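Pyruvate kinase (Cryptosporidium parvum, PDB 4DRS) probably catalyses the last step of glycolysis, transferring a phosphoryl group from phosphoenolpyruvate to ADP to yield pyruvate and ATP. Local coordinates at residues 111-116 and 235-240; 265-270 and 286-291; 322-327 and 355-360. All coordinates share one frame; numbering follows the deposited sequence.

Contact 1. Residues 111-116 and 235-240; sequences KGPEIR and LSFVQN
P113 meets F237 at a slant: the two side chains run obliquely to one another, and the proline ring leans on the root of the phenylalanine rather than stacking on its ring. P113 CG lies 3.9 Å from F237 CB, and P113 CD is equally near that carbon while approaching the aromatic ring obliquely. With F237 CG anti to its own carbonyl carbon (chi1 -74°), the ring swings to the backbone N side, and with chi2 -91° its plane stands about perpendicular to that of CA, CB and CG. S236 points its CB toward the K111-G112 backbone, 4.2 Å from K111 O and 4.3 Å from G112 CA. The hydroxyl of S236 is held by T110 O and K270 NZ, outside both segments. G112 adopts a positive phi, a conformation that favours glycine, and P113 is the centre of an inverse gamma turn spanned by E114 N to G112 O at 2.9 Å. Just beyond the turn, E114 OE2 pairs with R116 NE at 2.6 Å in a salt bridge whose hydrogen bond is weak, bent to 129°. R116 binds ADP, as do R74 and N76, whose side chains lie about 6 Å from that of S236. The contact joins the loops after strands three and four at the carboxyl end of the TIM barrel, where the chain runs out to the inserted B domain.

Contact 2. Residues 265-270 and 286-291; sequences IKIISK and ESDGIM
K270 and M291 lie side by side, their side chains pointing the same way from neighbouring parallel strands, and the lysine gives a worked example of an apolar stem carrying a polar tip. Its CB sits 4.1 Å from M291 O. CG, the next atom, fits against the thioether, 3.7 Å from M291 SD and just as close to M291 CB. CD stays near the sulphur, and the bend of the lysine chain at chi3 (65°) keeps CE beside it as well. NZ then passes beyond the methionine to form a salt bridge with D109, with S236 as a further partner. Beneath this pair the backbones interlock as parallel strands do: S269 N donates to G289 O at 3.0 Å and S269 O receives M291 N at 2.8 Å, the latter bond nearly straight at 174°. Where the second strand begins, D288 completes the pairing. Its OD2 takes the N-H of I267 at 2.8 Å from the anti side of the carboxylate, while D288 N returns a bond to I267 O at 2.9 Å. On the face carrying S269 and I290, S269 OG donates to S287 OG at 2.7 Å, and S287 OG is also bonded to I283 O, tying strand, turn and helix 280-286 together. The side chain of K270 comes about 4 Å from that of ADP-binding R74, as expected at the carboxyl end of strands five and six of a TIM barrel, where its active site lies.

Contact 3. Residues 322-327 and 355-360; sequences KPVVTA and GSDCVM
The last beta-alpha-beta unit of the barrel, strand 324-327, helix 342-354 and strand 358-361, brings V324 against D357 and V325 against C358 as its two parallel strands come together. V324 O is gripped twice, by D357 N at 3.0 Å and by C358 N at 3.2 Å. Further along, T326 N donates to C358 O and T326 O receives M360 N, continuing the pairing. S356 is the side chain that knits the two edges: its OG stands anti to the backbone N (chi1 -162°), where it accepts from T326 OG1 at 3.0 Å and donates to C358 O. T326 N and S356 OG reach that carbonyl from opposite faces of its plane. These are the seventh and eighth strands of the TIM barrel, and strand 47-51 flanks the eighth on its other edge to close the cylinder. T326 and V359 are directed to the outer layer, touching helices 306-320 and 371-386 respectively. At the amino end of the strands a water donates to K322 O at 2.7 Å and to D357 OD1 at 2.8 Å, an oxygen that also forms a salt bridge with R445. V325 CG1 packs 4.1 Å from M360 CB, the two side chains slanting across each other. At the carboxyl end A327 CB presses on M360 CB at 3.4 Å, and the methionine side chain reaches to about 3 Å from that of ADP-binding R74.

From the N terminus, contact 1 comes first, bringing the loops after barrel strands three and four together across 118 residues that include the mixed six-stranded sheet. Contact 2 then closes a short, mostly helical connection between strands five and six, and contact 3 closes the longer loop, through helix 342-354, between strands seven and eight. The three follow in series, neither nesting nor crossing. Neighbouring strands nonetheless join them: L235 N of contact 1 probably bonds to I268 O of contact 2, and I290 O of contact 2 probably accepts V325 N of contact 3. Contacts 1 and 3 do not touch; the strands of contact 2 lie between them along the barrel wall.

Contact 1. Residues 111-116 and 235-240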
loop_
_atom_site.group_PDB
_atom_site.type_symbol
_atom_site.label_atom_id
_atom_site.label_comp_id
_atom_site.label_asym_id
_atom_site.label_seq_id
_atom_site.Cartn_x
_atom_site.Cartn_y
_atom_site.Cartn_z
ATOM N N LYS A 111 -5.852 39.028 26.599
ATOM C CA LYS A 111 -7.238 39.166 27.028
ATOM C C LYS A 111 -8.183 39.131 25.817
ATOM O O LYS A 111 -9.187 38.426 25.832
ATOM C CB LYS A 111 -7.411 40.468 27.817
ATOM C CG LYS A 111 -8.795 40.666 28.410
ATOM C CD LYS A 111 -8.864 41.942 29.232
ATOM C CE LYS A 111 -10.250 42.135 29.828
ATOM N NZ LYS A 111 -10.243 43.180 30.891
ATOM N N GLY A 112 -7.850 39.888 24.775
ATOM C CA GLY A 112 -8.647 39.912 23.558
ATOM C C GLY A 112 -10.016 40.562 23.713
ATOM O O GLY A 112 -10.303 41.190 24.738
ATOM N N PRO A 113 -10.878 40.410 22.692
ATOM C CA PRO A 113 -12.176 41.080 22.673
ATOM C C PRO A 113 -13.228 40.361 23.518
ATOM O O PRO A 113 -14.211 39.849 22.979
ATOM C CB PRO A 113 -12.558 41.045 21.191
ATOM C CG PRO A 113 -11.900 39.817 20.664
ATOM C CD PRO A 113 -10.649 39.604 21.477
ATOM N N GLU A 114 -13.024 40.331 24.832
ATOM C CA GLU A 114 -13.973 39.693 25.739
ATOM C C GLU A 114 -14.852 40.706 26.468
ATOM O O GLU A 114 -14.470 41.860 26.649
ATOM C CB GLU A 114 -13.251 38.775 26.738
ATOM C CG GLU A 114 -12.264 39.469 27.665
ATOM C CD GLU A 114 -11.698 38.545 28.735
ATOM O OE1 GLU A 114 -11.310 37.397 28.422
ATOM O OE2 GLU A 114 -11.631 38.976 29.904
ATOM N N ILE A 115 -16.040 40.259 26.864
ATOM C CA ILE A 115 -16.956 41.064 27.664
ATOM C C ILE A 115 -17.060 40.443 29.053
ATOM O O ILE A 115 -17.348 39.250 29.189
ATOM C CB ILE A 115 -18.365 41.148 27.028
ATOM C CG1 ILE A 115 -18.277 41.590 25.562
ATOM C CG2 ILE A 115 -19.254 42.098 27.822
ATOM C CD1 ILE A 115 -19.483 41.206 24.728
ATOM N N ARG A 116 -16.817 41.251 30.080
ATOM C CA ARG A 116 -16.924 40.770 31.454
ATOM C C ARG A 116 -17.874 41.621 32.293
ATOM O O ARG A 116 -18.130 42.787 31.971
ATOM C CB ARG A 116 -15.540 40.669 32.113
ATOM C CG ARG A 116 -14.686 39.529 31.572
ATOM C CD ARG A 116 -13.621 39.089 32.566
ATOM N NE ARG A 116 -12.782 38.007 32.041
ATOM C CZ ARG A 116 -13.084 36.710 32.099
ATOM N NH1 ARG A 116 -14.214 36.298 32.658
ATOM N NH2 ARG A 116 -12.247 35.815 31.591
ATOM N N LEU A 235 -2.611 34.649 20.800
ATOM C CA LEU A 235 -3.507 35.713 20.378
ATOM C C LEU A 235 -4.956 35.219 20.424
ATOM O O LEU A 235 -5.352 34.354 19.632
ATOM C CB LEU A 235 -3.111 36.162 18.971
ATOM C CG LEU A 235 -3.196 37.627 18.562
ATOM C CD1 LEU A 235 -2.372 38.511 19.487
ATOM C CD2 LEU A 235 -2.731 37.771 17.116
ATOM N N SER A 236 -5.733 35.749 21.366
ATOM C CA SER A 236 -7.122 35.309 21.563
ATOM C C SER A 236 -8.075 35.768 20.460
ATOM O O SER A 236 -7.981 36.899 19.978
ATOM C CB SER A 236 -7.658 35.767 22.926
ATOM O OG SER A 236 -6.961 35.148 23.987
ATOM N N PHE A 237 -8.994 34.880 20.083
ATOM C CA PHE A 237 -10.069 35.165 19.112
ATOM C C PHE A 237 -9.608 35.705 17.755
ATOM O O PHE A 237 -10.215 36.629 17.221
ATOM C CB PHE A 237 -11.125 36.114 19.714
ATOM C CG PHE A 237 -12.035 35.459 20.716
ATOM C CD1 PHE A 237 -13.238 34.877 20.311
ATOM C CD2 PHE A 237 -11.699 35.428 22.067
ATOM C CE1 PHE A 237 -14.079 34.269 21.231
ATOM C CE2 PHE A 237 -12.535 34.825 22.991
ATOM C CZ PHE A 237 -13.726 34.239 22.573
ATOM N N VAL A 238 -8.545 35.132 17.201
ATOM C CA VAL A 238 -8.108 35.482 15.847
ATOM C C VAL A 238 -9.182 35.037 14.859
ATOM O O VAL A 238 -9.747 33.951 15.001
ATOM C CB VAL A 238 -6.743 34.848 15.508
ATOM C CG1 VAL A 238 -6.361 35.096 14.056
ATOM C CG2 VAL A 238 -5.672 35.406 16.433
ATOM N N GLN A 239 -9.470 35.882 13.872
ATOM C CA GLN A 239 -10.572 35.631 12.941
ATOM C C GLN A 239 -10.167 35.651 11.468
ATOM O O GLN A 239 -10.897 35.141 10.617
ATOM C CB GLN A 239 -11.707 36.617 13.197
ATOM C CG GLN A 239 -12.363 36.427 14.556
ATOM C CD GLN A 239 -13.488 37.409 14.835
ATOM O OE1 GLN A 239 -14.331 37.160 15.700
ATOM N NE2 GLN A 239 -13.508 38.529 14.112
ATOM N N ASN A 240 -9.008 36.241 11.177
ATOM C CA ASN A 240 -8.447 36.262 9.823
ATOM C C ASN A 240 -6.963 36.596 9.851
ATOM O O ASN A 240 -6.443 37.027 10.879
ATOM C CB ASN A 240 -9.204 37.253 8.934
ATOM C CG ASN A 240 -9.531 38.544 9.652
ATOM O OD1 ASN A 240 -8.637 39.286 10.061
ATOM N ND2 ASN A 240 -10.819 38.812 9.824
#

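Contact 2. Residues 265-270 and 286-291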
loop_
_atom_site.group_PDB
_atom_site.type_symbol
_atom_site.label_atom_id
_atom_site.label_comp_id
_atom_site.label_asym_id
_atom_site.label_seq_id
_atom_site.Cartn_x
_atom_site.Cartn_y
_atom_site.Cartn_z
ATOM N N ILE A 265 9.878 36.425 18.859
ATOM C CA ILE A 265 8.727 35.927 19.611
ATOM C C ILE A 265 7.676 35.336 18.665
ATOM O O ILE A 265 7.391 35.901 17.611
ATOM C CB ILE A 265 8.115 37.031 20.524
ATOM C CG1 ILE A 265 7.133 36.420 21.531
ATOM C CG2 ILE A 265 7.465 38.146 19.695
ATOM C CD1 ILE A 265 6.726 37.345 22.658
ATOM N N LYS A 266 7.105 34.199 19.055
ATOM C CA LYS A 266 6.218 33.443 18.173
ATOM C C LYS A 266 4.739 33.719 18.401
ATOM O O LYS A 266 4.268 33.774 19.535
ATOM C CB LYS A 266 6.534 31.945 18.254
ATOM C CG LYS A 266 7.774 31.579 17.462
ATOM C CD LYS A 266 8.501 30.382 18.045
ATOM C CE LYS A 266 9.972 30.422 17.649
ATOM N NZ LYS A 266 10.680 31.616 18.210
ATOM N N ILE A 267 4.025 33.913 17.298
ATOM C CA ILE A 267 2.597 34.195 17.324
ATOM C C ILE A 267 1.818 32.895 17.201
ATOM O O ILE A 267 1.938 32.173 16.206
ATOM C CB ILE A 267 2.184 35.158 16.190
ATOM C CG1 ILE A 267 2.925 36.491 16.333
ATOM C CG2 ILE A 267 0.671 35.366 16.184
ATOM C CD1 ILE A 267 2.802 37.397 15.121
ATOM N N ILE A 268 1.029 32.608 18.225
ATOM C CA ILE A 268 0.186 31.428 18.242
ATOM C C ILE A 268 -1.262 31.896 18.221
ATOM O O ILE A 268 -1.739 32.502 19.177
ATOM C CB ILE A 268 0.496 30.544 19.472
ATOM C CG1 ILE A 268 1.968 30.113 19.428
ATOM C CG2 ILE A 268 -0.432 29.333 19.527
ATOM C CD1 ILE A 268 2.460 29.473 20.700
ATOM N N SER A 269 -1.945 31.655 17.108
ATOM C CA SER A 269 -3.313 32.128 16.952
ATOM C C SER A 269 -4.301 31.131 17.537
ATOM O O SER A 269 -4.217 29.929 17.272
ATOM C CB SER A 269 -3.626 32.403 15.489
ATOM O OG SER A 269 -2.839 33.477 15.008
ATOM N N LYS A 270 -5.220 31.648 18.347
ATOM C CA LYS A 270 -6.247 30.840 18.987
ATOM C C LYS A 270 -7.522 30.872 18.165
ATOM O O LYS A 270 -8.120 31.934 17.956
ATOM C CB LYS A 270 -6.526 31.348 20.401
ATOM C CG LYS A 270 -5.358 31.167 21.365
ATOM C CD LYS A 270 -5.515 32.008 22.620
ATOM C CE LYS A 270 -6.717 31.575 23.445
ATOM N NZ LYS A 270 -6.907 32.491 24.598
ATOM N N GLU A 286 -0.433 32.291 8.141
ATOM C CA GLU A 286 0.205 33.513 8.645
ATOM C C GLU A 286 0.931 33.315 9.980
ATOM O O GLU A 286 1.907 34.004 10.263
ATOM C CB GLU A 286 -0.825 34.640 8.802
ATOM C CG GLU A 286 -1.624 34.969 7.549
ATOM C CD GLU A 286 -0.978 36.026 6.681
ATOM O OE1 GLU A 286 0.156 35.807 6.189
ATOM O OE2 GLU A 286 -1.616 37.081 6.480
ATOM N N SER A 287 0.447 32.380 10.795
ATOM C CA SER A 287 0.903 32.246 12.180
ATOM C C SER A 287 2.131 31.346 12.336
ATOM O O SER A 287 2.510 30.647 11.406
ATOM C CB SER A 287 -0.243 31.739 13.058
ATOM O OG SER A 287 -1.395 32.554 12.918
ATOM N N ASP A 288 2.756 31.384 13.513
ATOM C CA ASP A 288 3.855 30.474 13.840
ATOM C C ASP A 288 3.308 29.191 14.452
ATOM O O ASP A 288 4.020 28.199 14.555
ATOM C CB ASP A 288 4.841 31.125 14.812
ATOM C CG ASP A 288 5.473 32.390 14.253
ATOM O OD1 ASP A 288 5.856 32.390 13.065
ATOM O OD2 ASP A 288 5.599 33.385 15.001
ATOM N N GLY A 289 2.044 29.228 14.862
ATOM C CA GLY A 289 1.384 28.086 15.469
ATOM C C GLY A 289 -0.097 28.334 15.684
ATOM O O GLY A 289 -0.570 29.470 15.575
ATOM N N ILE A 290 -0.823 27.260 15.987
ATOM C CA ILE A 290 -2.261 27.316 16.255
ATOM C C ILE A 290 -2.601 26.755 17.642
ATOM O O ILE A 290 -2.016 25.767 18.086
ATOM C CB ILE A 290 -3.063 26.551 15.163
ATOM C CG1 ILE A 290 -3.018 27.299 13.816
ATOM C CG2 ILE A 290 -4.502 26.264 15.599
ATOM C CD1 ILE A 290 -3.621 28.690 13.824
ATOM N N MET A 291 -3.533 27.410 18.323
ATOM C CA MET A 291 -4.154 26.850 19.515
ATOM C C MET A 291 -5.649 26.645 19.269
ATOM O O MET A 291 -6.347 27.557 18.823
ATOM C CB MET A 291 -3.934 27.758 20.725
ATOM C CG MET A 291 -4.454 27.193 22.042
ATOM S SD MET A 291 -4.295 28.331 23.445
ATOM C CE MET A 291 -2.515 28.552 23.543
#

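Contact 3. Residues 322-327 and 355-360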
loop_
_atom_site.group_PDB
_atom_site.type_symbol
_atom_site.label_atom_id
_atom_site.label_comp_id
_atom_site.label_asym_id
_atom_site.label_seq_id
_atom_site.Cartn_x
_atom_site.Cartn_y
_atom_site.Cartn_z
ATOM N N LYS A 322 3.190 23.290 11.188
ATOM C CA LYS A 322 3.012 24.325 12.205
ATOM C C LYS A 322 2.598 23.663 13.516
ATOM O O LYS A 322 1.686 22.838 13.522
ATOM C CB LYS A 322 1.940 25.342 11.784
ATOM C CG LYS A 322 2.267 26.182 10.556
ATOM C CD LYS A 322 3.227 27.317 10.879
ATOM C CE LYS A 322 3.627 28.078 9.625
ATOM N NZ LYS A 322 2.513 28.927 9.116
ATOM N N PRO A 323 3.261 24.020 14.632
ATOM C CA PRO A 323 2.895 23.427 15.930
ATOM C C PRO A 323 1.439 23.728 16.279
ATOM O O PRO A 323 0.967 24.838 16.032
ATOM C CB PRO A 323 3.823 24.128 16.927
ATOM C CG PRO A 323 4.889 24.780 16.104
ATOM C CD PRO A 323 4.303 25.053 14.756
ATOM N N VAL A 324 0.735 22.736 16.819
ATOM C CA VAL A 324 -0.659 22.908 17.227
ATOM C C VAL A 324 -0.868 22.523 18.689
ATOM O O VAL A 324 -0.400 21.477 19.148
ATOM C CB VAL A 324 -1.650 22.153 16.302
ATOM C CG1 VAL A 324 -1.418 20.648 16.349
ATOM C CG2 VAL A 324 -3.095 22.496 16.653
ATOM N N VAL A 325 -1.577 23.391 19.403
ATOM C CA VAL A 325 -1.837 23.223 20.825
ATOM C C VAL A 325 -3.309 22.884 21.047
ATOM O O VAL A 325 -4.195 23.635 20.634
ATOM C CB VAL A 325 -1.482 24.507 21.609
ATOM C CG1 VAL A 325 -1.714 24.312 23.107
ATOM C CG2 VAL A 325 -0.047 24.935 21.331
ATOM N N THR A 326 -3.557 21.743 21.687
ATOM C CA THR A 326 -4.901 21.364 22.132
ATOM C C THR A 326 -5.120 21.816 23.579
ATOM O O THR A 326 -4.341 21.483 24.466
ATOM C CB THR A 326 -5.120 19.848 21.999
ATOM O OG1 THR A 326 -5.151 19.503 20.613
ATOM C CG2 THR A 326 -6.441 19.415 22.649
ATOM N N ALA A 327 -6.190 22.567 23.806
ATOM C CA ALA A 327 -6.418 23.223 25.088
ATOM C C ALA A 327 -7.890 23.504 25.317
ATOM O O ALA A 327 -8.340 24.636 25.133
ATOM C CB ALA A 327 -5.641 24.529 25.140
ATOM N N GLY A 355 -2.481 14.126 16.508
ATOM C CA GLY A 355 -1.262 14.746 16.000
ATOM C C GLY A 355 -0.877 16.041 16.693
ATOM O O GLY A 355 -0.040 16.798 16.195
ATOM N N SER A 356 -1.478 16.292 17.850
ATOM C CA SER A 356 -1.210 17.504 18.620
ATOM C C SER A 356 0.241 17.605 19.114
ATOM O O SER A 356 0.810 16.629 19.609
ATOM C CB SER A 356 -2.175 17.583 19.800
ATOM O OG SER A 356 -2.235 18.895 20.304
ATOM N N ASP A 357 0.829 18.789 18.974
ATOM C CA ASP A 357 2.194 19.046 19.443
ATOM C C ASP A 357 2.266 19.286 20.950
ATOM O O ASP A 357 3.188 18.803 21.610
ATOM C CB ASP A 357 2.823 20.231 18.693
ATOM C CG ASP A 357 3.331 19.846 17.315
ATOM O OD1 ASP A 357 2.506 19.723 16.383
ATOM O OD2 ASP A 357 4.559 19.665 17.162
ATOM N N CYS A 358 1.310 20.052 21.478
ATOM C CA CYS A 358 1.236 20.339 22.909
ATOM C C CYS A 358 -0.166 20.153 23.422
ATOM O O CYS A 358 -1.138 20.296 22.681
ATOM C CB CYS A 358 1.634 21.780 23.236
ATOM S SG CYS A 358 3.002 22.441 22.287
ATOM N N VAL A 359 -0.251 19.858 24.711
ATOM C CA VAL A 359 -1.510 19.888 25.433
ATOM C C VAL A 359 -1.399 20.959 26.511
ATOM O O VAL A 359 -0.312 21.206 27.043
ATOM C CB VAL A 359 -1.875 18.510 26.032
ATOM C CG1 VAL A 359 -2.203 17.534 24.914
ATOM C CG2 VAL A 359 -0.744 17.962 26.897
ATOM N N MET A 360 -2.516 21.603 26.814
ATOM C CA MET A 360 -2.525 22.697 27.766
ATOM C C MET A 360 -3.507 22.465 28.906
ATOM O O MET A 360 -4.655 22.093 28.674
ATOM C CB MET A 360 -2.854 24.007 27.052
ATOM C CG MET A 360 -2.692 25.244 27.919
ATOM S SD MET A 360 -3.234 26.723 27.058
ATOM C CE MET A 360 -4.878 26.926 27.738
HETATM O O HOH W 1 1.476 20.182 13.837
#